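PDB 3R9T: EchA1_1 from Mycobacterium avium subsp. paratuberculosis, which probably hydrates trans-2-enoyl-CoA thioesters to (3S)-3-hydroxyacyl-CoA in fatty acid metabolism, as a member of the enoyl-CoA hydratase/isomerase (crotonase) family. Local coordinates for residues Gly94-Phe99 with Pro231-Thr236; Ala62-Phe67 with Asp129-Phe134. All blocks are in the same frame, centred on the assembly; numbering follows the deposited sequence. Where two conformers were deposited one is given.

Contact 1 (Gly94-Phe99 with Pro231-Thr236); sequences GYVRHF and PGWDRT
Arg97 lies lengthwise over one face of the Trp233 indole, the two side chains running antiparallel, each toward the backbone of the other. With CG anti to the backbone N (chi1 -159°) and the chain extended as far as NE, the arginine runs out from its loop across the ring toward the helix that carries the tryptophan. Arg97 CD sits over the five-membered ring of Trp233, 3.7 Å from its centroid, in a CH-pi contact. Farther along, Arg97 NE comes within 3.3 Å of Trp233 CD1, and the guanidinium lies nearly flat on the indole, the planes 19° apart. This is an off-centre cation-pi stack, Arg97 CZ being 4.0 Å from the centroid of the Trp233 five-membered ring. Val96 meets the far end of the indole obliquely, CG2 reaching CH2 of Trp233 at 3.6 Å. Past the ring, Arg97 NH2 donates to a water at 2.8 Å, and that water in turn donates to Asp234 OD1 at 2.6 Å. The same NH2 forms a salt bridge with Glu230, so stacking and charge pairing together fix how the guanidinium is turned. The contact thus ties the loop before strand 104-108 to helix 230-243. Val96 also packs on helix 115-122 through Leu119 and Ala122, while Trp233 meets Phe151 of helix 149-156 edge-to-face.

Contact 2 (Ala62-Phe67 with Asp129-Phe134); sequences AGDKSF and DERAQF
Asp64 and Arg131 form a salt bridge at the protein surface, joining the loop after strand 56-61 to the turn that links strand 125-129 with strand 133-135. Arg131 grips the carboxylate end-on with two nitrogens: NH1 reaches Asp64 OD2 at 2.9 Å and NH2 reaches Asp64 OD1 at 3.0 Å. Both bonds are fairly straight at the hydrogen, and both oxygens stay close to the guanidinium plane. The carboxylate is not coplanar with its partner, however; the two planes are 52° apart, and each oxygen is approached from above the carboxylate plane.

A second edge of the guanidinium is held by Asp129, two residues earlier in the chain. Here the grip is side-on, with Arg131 NE 2.9 Å from Asp129 OD1 and NH2 2.8 Å from Asp129 OD2, and the chain of Arg131 bends at chi3 (-64°) to bring the group round. NH2 therefore serves both aspartates, and four bonds in all hold the guanidinium. Its positive charge probably eases the repulsion between the two carboxylates, whose nearest oxygens, Asp64 OD1 and Asp129 OD2, are 5.0 Å apart. A backbone N-H from Gly190 also reaches Asp129 OD2, helping to hold the inner acid in place.

Asp129 also shapes the turn itself. Its OD1 takes the backbone N-H of Arg131 on the anti lone pair at 2.9 Å, closing an Asx turn, while Ala132 N bonds to Asp129 O at 2.9 Å. The arrangement is thus a type I beta turn from Asp129 to Ala132 with an Asx turn at its start, whose Arg131 is the centre of a salt-bridge network with Asp64 and Asp129 between two connections of the crotonase fold.

In the fold
Contact 1 and contact 2 lie on opposite sides of the chain's centre, their own centres 25 Å apart, and although their nearest atoms come within about 7 Å they do not touch. Along the sequence they cross: 62-67 precedes 94-99, and 129-134 falls between 94-99 and 231-236. Helix 115-122 bridges them, since Val96 in contact 1 and Phe67 in contact 2 both pack on Leu119. Contact 1 lies close to the ligand pocket: the Val96 side chain is about 8 Å from the bound benzoic acid, whose pocket includes Glu118 on that helix and Met240, farther along the helix of Trp233.

Contact 1 (Gly94-Phe99 with Pro231-Thr236)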
loop_
_atom_site.group_PDB
_atom_site.type_symbol
_atom_site.label_atom_id
_atom_site.label_comp_id
_atom_site.label_asym_id
_atom_site.label_seq_id
_atom_site.Cartn_x
_atom_site.Cartn_y
_atom_site.Cartn_z
ATOM N N GLY B 94 -22.886 -11.018 -6.837
ATOM C CA GLY B 94 -23.631 -9.770 -6.679
ATOM C C GLY B 94 -22.994 -8.838 -5.670
ATOM O O GLY B 94 -23.672 -7.982 -5.117
ATOM N N TYR B 95 -21.683 -8.975 -5.478
ATOM C CA TYR B 95 -20.996 -8.408 -4.310
ATOM C C TYR B 95 -19.711 -7.639 -4.613
ATOM O O TYR B 95 -19.508 -6.569 -4.065
ATOM C CB TYR B 95 -20.670 -9.534 -3.317
ATOM C CG TYR B 95 -20.210 -9.099 -1.933
ATOM C CD1 TYR B 95 -21.134 -8.830 -0.932
ATOM C CD2 TYR B 95 -18.854 -8.993 -1.611
ATOM C CE1 TYR B 95 -20.750 -8.451 0.331
ATOM C CE2 TYR B 95 -18.451 -8.585 -0.336
ATOM C CZ TYR B 95 -19.412 -8.359 0.650
ATOM O OH TYR B 95 -19.073 -7.954 1.925
ATOM N N VAL B 96 -18.841 -8.194 -5.458
ATOM C CA VAL B 96 -17.462 -7.669 -5.586
ATOM C C VAL B 96 -17.329 -6.343 -6.336
ATOM O O VAL B 96 -16.299 -5.659 -6.215
ATOM C CB VAL B 96 -16.473 -8.690 -6.174
ATOM C CG1 VAL B 96 -16.427 -9.958 -5.335
ATOM C CG2 VAL B 96 -16.771 -8.977 -7.660
ATOM N N ARG B 97 -18.351 -5.991 -7.114
ATOM C CA ARG B 97 -18.449 -4.680 -7.766
ATOM C C ARG B 97 -19.783 -4.029 -7.401
ATOM O O ARG B 97 -20.423 -3.400 -8.235
ATOM C CB ARG B 97 -18.340 -4.843 -9.287
ATOM C CG ARG B 97 -17.928 -3.628 -10.046
ATOM C CD ARG B 97 -17.654 -4.057 -11.494
ATOM N NE ARG B 97 -17.167 -2.989 -12.351
ATOM C CZ ARG B 97 -16.949 -3.122 -13.660
ATOM N NH1 ARG B 97 -17.182 -4.283 -14.274
ATOM N NH2 ARG B 97 -16.502 -2.089 -14.366
ATOM N N HIS B 98 -20.187 -4.189 -6.146
ATOM C CA HIS B 98 -21.453 -3.679 -5.640
ATOM C C HIS B 98 -21.201 -2.773 -4.439
ATOM O O HIS B 98 -21.399 -3.162 -3.299
ATOM C CB HIS B 98 -22.337 -4.852 -5.239
ATOM C CG HIS B 98 -23.762 -4.493 -4.973
ATOM N ND1 HIS B 98 -24.732 -5.461 -4.830
ATOM C CD2 HIS B 98 -24.390 -3.300 -4.831
ATOM C CE1 HIS B 98 -25.899 -4.877 -4.613
ATOM N NE2 HIS B 98 -25.719 -3.569 -4.610
ATOM N N PHE B 99 -20.780 -1.553 -4.718
ATOM C CA PHE B 99 -20.515 -0.596 -3.674
ATOM C C PHE B 99 -21.820 -0.180 -3.004
ATOM O O PHE B 99 -22.798 0.208 -3.674
ATOM C CB PHE B 99 -19.822 0.664 -4.211
ATOM C CG PHE B 99 -19.554 1.678 -3.134
ATOM C CD1 PHE B 99 -18.418 1.576 -2.346
ATOM C CD2 PHE B 99 -20.480 2.677 -2.855
ATOM C CE1 PHE B 99 -18.185 2.480 -1.305
ATOM C CE2 PHE B 99 -20.253 3.601 -1.829
ATOM C CZ PHE B 99 -19.105 3.497 -1.060
ATOM N N PRO B 231 -9.979 0.389 -14.370
ATOM C CA PRO B 231 -8.948 -0.190 -15.233
ATOM C C PRO B 231 -8.648 -1.647 -14.888
ATOM O O PRO B 231 -8.439 -2.446 -15.788
ATOM C CB PRO B 231 -7.730 0.710 -14.991
ATOM C CG PRO B 231 -8.331 2.012 -14.552
ATOM C CD PRO B 231 -9.507 1.617 -13.713
ATOM N N GLY B 232 -8.647 -1.971 -13.601
ATOM C CA GLY B 232 -8.478 -3.350 -13.151
ATOM C C GLY B 232 -9.548 -4.275 -13.682
ATOM O O GLY B 232 -9.237 -5.369 -14.159
ATOM N N TRP B 233 -10.808 -3.848 -13.589
ATOM C CA TRP B 233 -11.908 -4.642 -14.138
ATOM C C TRP B 233 -11.769 -4.819 -15.640
ATOM O O TRP B 233 -11.968 -5.914 -16.162
ATOM C CB TRP B 233 -13.262 -4.026 -13.816
ATOM C CG TRP B 233 -13.659 -4.165 -12.364
ATOM C CD1 TRP B 233 -13.947 -3.140 -11.498
ATOM C CD2 TRP B 233 -13.826 -5.382 -11.608
ATOM N NE1 TRP B 233 -14.261 -3.639 -10.264
ATOM C CE2 TRP B 233 -14.206 -5.005 -10.301
ATOM C CE3 TRP B 233 -13.682 -6.746 -11.900
ATOM C CZ2 TRP B 233 -14.450 -5.936 -9.287
ATOM C CZ3 TRP B 233 -13.925 -7.678 -10.879
ATOM C CH2 TRP B 233 -14.291 -7.263 -9.588
ATOM N N ASP B 234 -11.479 -3.724 -16.331
ATOM C CA ASP B 234 -11.301 -3.751 -17.779
ATOM C C ASP B 234 -10.186 -4.722 -18.193
ATOM O O ASP B 234 -10.388 -5.535 -19.104
ATOM C CB ASP B 234 -10.992 -2.350 -18.295
ATOM C CG ASP B 234 -12.183 -1.412 -18.222
ATOM O OD1 ASP B 234 -13.311 -1.862 -17.927
ATOM O OD2 ASP B 234 -11.974 -0.206 -18.469
ATOM N N ARG B 235 -9.032 -4.651 -17.515
ATOM C CA ARG B 235 -7.896 -5.566 -17.809
ATOM C C ARG B 235 -8.234 -7.002 -17.492
ATOM O O ARG B 235 -7.889 -7.896 -18.247
ATOM C CB ARG B 235 -6.619 -5.159 -17.081
ATOM C CG ARG B 235 -6.029 -3.900 -17.632
ATOM C CD ARG B 235 -4.728 -3.545 -16.965
ATOM N NE ARG B 235 -4.344 -2.203 -17.376
ATOM C CZ ARG B 235 -4.350 -1.123 -16.598
ATOM N NH1 ARG B 235 -4.657 -1.208 -15.308
ATOM N NH2 ARG B 235 -4.010 0.058 -17.111
ATOM N N THR B 236 -8.930 -7.224 -16.383
ATOM C CA THR B 236 -9.363 -8.572 -16.013
ATOM C C THR B 236 -10.300 -9.185 -17.056
ATOM O O THR B 236 -10.113 -10.329 -17.480
ATOM C CB THR B 236 -10.049 -8.569 -14.632
ATOM O OG1 THR B 236 -9.118 -8.104 -13.639
ATOM C CG2 THR B 236 -10.577 -9.979 -14.277
HETATM O O HOH W 1 -15.397 -2.870 -16.791
#

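Contact 2 (Ala62-Phe67 with Asp129-Phe134)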
loop_
_atom_site.group_PDB
_atom_site.type_symbol
_atom_site.label_atom_id
_atom_site.label_comp_id
_atom_site.label_asym_id
_atom_site.label_seq_id
_atom_site.Cartn_x
_atom_site.Cartn_y
_atom_site.Cartn_z
ATOM N N ALA B 62 -23.051 -20.469 5.566
ATOM C CA ALA B 62 -23.805 -21.416 6.374
ATOM C C ALA B 62 -22.916 -22.576 6.787
ATOM O O ALA B 62 -22.094 -23.044 6.001
ATOM C CB ALA B 62 -25.015 -21.936 5.583
ATOM N N GLY B 63 -23.089 -23.051 8.019
ATOM C CA GLY B 63 -22.370 -24.242 8.486
ATOM C C GLY B 63 -21.000 -23.963 9.083
ATOM O O GLY B 63 -20.591 -22.807 9.239
ATOM N N ASP B 64 -20.270 -25.035 9.390
ATOM C CA ASP B 64 -19.054 -24.919 10.203
ATOM C C ASP B 64 -17.737 -25.197 9.471
ATOM O O ASP B 64 -16.683 -25.226 10.114
ATOM C CB ASP B 64 -19.145 -25.844 11.428
ATOM C CG ASP B 64 -18.145 -25.472 12.513
ATOM O OD1 ASP B 64 -18.103 -24.279 12.890
ATOM O OD2 ASP B 64 -17.393 -26.361 12.979
ATOM N N LYS B 65 -17.771 -25.393 8.152
ATOM C CA LYS B 65 -16.535 -25.717 7.428
ATOM C C LYS B 65 -16.185 -24.703 6.362
ATOM O O LYS B 65 -15.011 -24.504 6.099
ATOM C CB LYS B 65 -16.595 -27.112 6.781
ATOM C CG LYS B 65 -16.686 -28.268 7.777
ATOM C CD LYS B 65 -15.326 -28.639 8.361
ATOM C CE LYS B 65 -15.357 -29.997 9.067
ATOM N NZ LYS B 65 -14.225 -30.135 10.024
ATOM N N SER B 66 -17.189 -24.082 5.736
ATOM C CA SER B 66 -16.959 -23.275 4.529
ATOM C C SER B 66 -17.545 -21.876 4.618
ATOM O O SER B 66 -18.725 -21.735 4.870
ATOM C CB SER B 66 -17.593 -23.955 3.308
ATOM O OG SER B 66 -17.071 -25.256 3.080
ATOM N N PHE B 67 -16.738 -20.845 4.353
ATOM C CA PHE B 67 -17.268 -19.493 4.119
ATOM C C PHE B 67 -17.718 -19.445 2.659
ATOM O O PHE B 67 -18.894 -19.212 2.353
ATOM C CB PHE B 67 -16.194 -18.443 4.436
ATOM C CG PHE B 67 -16.502 -17.031 3.944
ATOM C CD1 PHE B 67 -17.457 -16.241 4.571
ATOM C CD2 PHE B 67 -15.779 -16.482 2.886
ATOM C CE1 PHE B 67 -17.699 -14.938 4.138
ATOM C CE2 PHE B 67 -16.020 -15.186 2.451
ATOM C CZ PHE B 67 -16.969 -14.416 3.088
ATOM N N ASP B 129 -12.600 -17.016 11.637
ATOM C CA ASP B 129 -12.372 -18.220 12.427
ATOM C C ASP B 129 -10.897 -18.643 12.264
ATOM O O ASP B 129 -10.354 -18.600 11.156
ATOM C CB ASP B 129 -13.332 -19.291 11.889
ATOM C CG ASP B 129 -13.418 -20.519 12.763
ATOM O OD1 ASP B 129 -12.394 -21.221 12.907
ATOM O OD2 ASP B 129 -14.531 -20.806 13.261
ATOM N N GLU B 130 -10.261 -19.050 13.363
ATOM C CA GLU B 130 -8.849 -19.462 13.378
ATOM C C GLU B 130 -8.577 -20.553 12.343
ATOM O O GLU B 130 -7.458 -20.689 11.864
ATOM C CB GLU B 130 -8.424 -19.936 14.786
ATOM C CG GLU B 130 -9.309 -21.059 15.375
ATOM C CD GLU B 130 -8.902 -21.519 16.778
ATOM O OE1 GLU B 130 -7.707 -21.819 16.989
ATOM O OE2 GLU B 130 -9.796 -21.605 17.663
ATOM N N ARG B 131 -9.607 -21.334 12.015
ATOM C CA ARG B 131 -9.480 -22.431 11.053
ATOM C C ARG B 131 -9.514 -21.999 9.584
ATOM O O ARG B 131 -9.199 -22.792 8.692
ATOM C CB ARG B 131 -10.599 -23.444 11.277
ATOM C CG ARG B 131 -10.535 -24.190 12.592
ATOM C CD ARG B 131 -11.835 -24.953 12.813
ATOM N NE ARG B 131 -12.976 -24.051 12.954
ATOM C CZ ARG B 131 -14.233 -24.448 13.114
ATOM N NH1 ARG B 131 -14.529 -25.747 13.167
ATOM N NH2 ARG B 131 -15.204 -23.546 13.222
ATOM N N ALA B 132 -9.921 -20.761 9.329
ATOM C CA ALA B 132 -10.106 -20.296 7.951
ATOM C C ALA B 132 -8.798 -20.277 7.201
ATOM O O ALA B 132 -7.753 -19.984 7.766
ATOM C CB ALA B 132 -10.733 -18.908 7.917
ATOM N N GLN B 133 -8.891 -20.618 5.923
ATOM C CA GLN B 133 -7.788 -20.577 4.987
ATOM C C GLN B 133 -8.159 -19.665 3.809
ATOM O O GLN B 133 -9.276 -19.723 3.284
ATOM C CB GLN B 133 -7.529 -21.997 4.490
ATOM C CG GLN B 133 -6.296 -22.151 3.649
ATOM C CD GLN B 133 -5.957 -23.611 3.371
ATOM O OE1 GLN B 133 -6.658 -24.290 2.624
ATOM N NE2 GLN B 133 -4.869 -24.090 3.962
ATOM N N PHE B 134 -7.214 -18.822 3.406
ATOM C CA PHE B 134 -7.396 -17.895 2.298
ATOM C C PHE B 134 -6.465 -18.282 1.167
ATOM O O PHE B 134 -5.569 -19.105 1.356
ATOM C CB PHE B 134 -7.094 -16.473 2.743
ATOM C CG PHE B 134 -8.034 -15.976 3.797
ATOM C CD1 PHE B 134 -9.219 -15.353 3.444
ATOM C CD2 PHE B 134 -7.767 -16.177 5.136
ATOM C CE1 PHE B 134 -10.126 -14.919 4.403
ATOM C CE2 PHE B 134 -8.670 -15.723 6.111
ATOM C CZ PHE B 134 -9.841 -15.094 5.744
#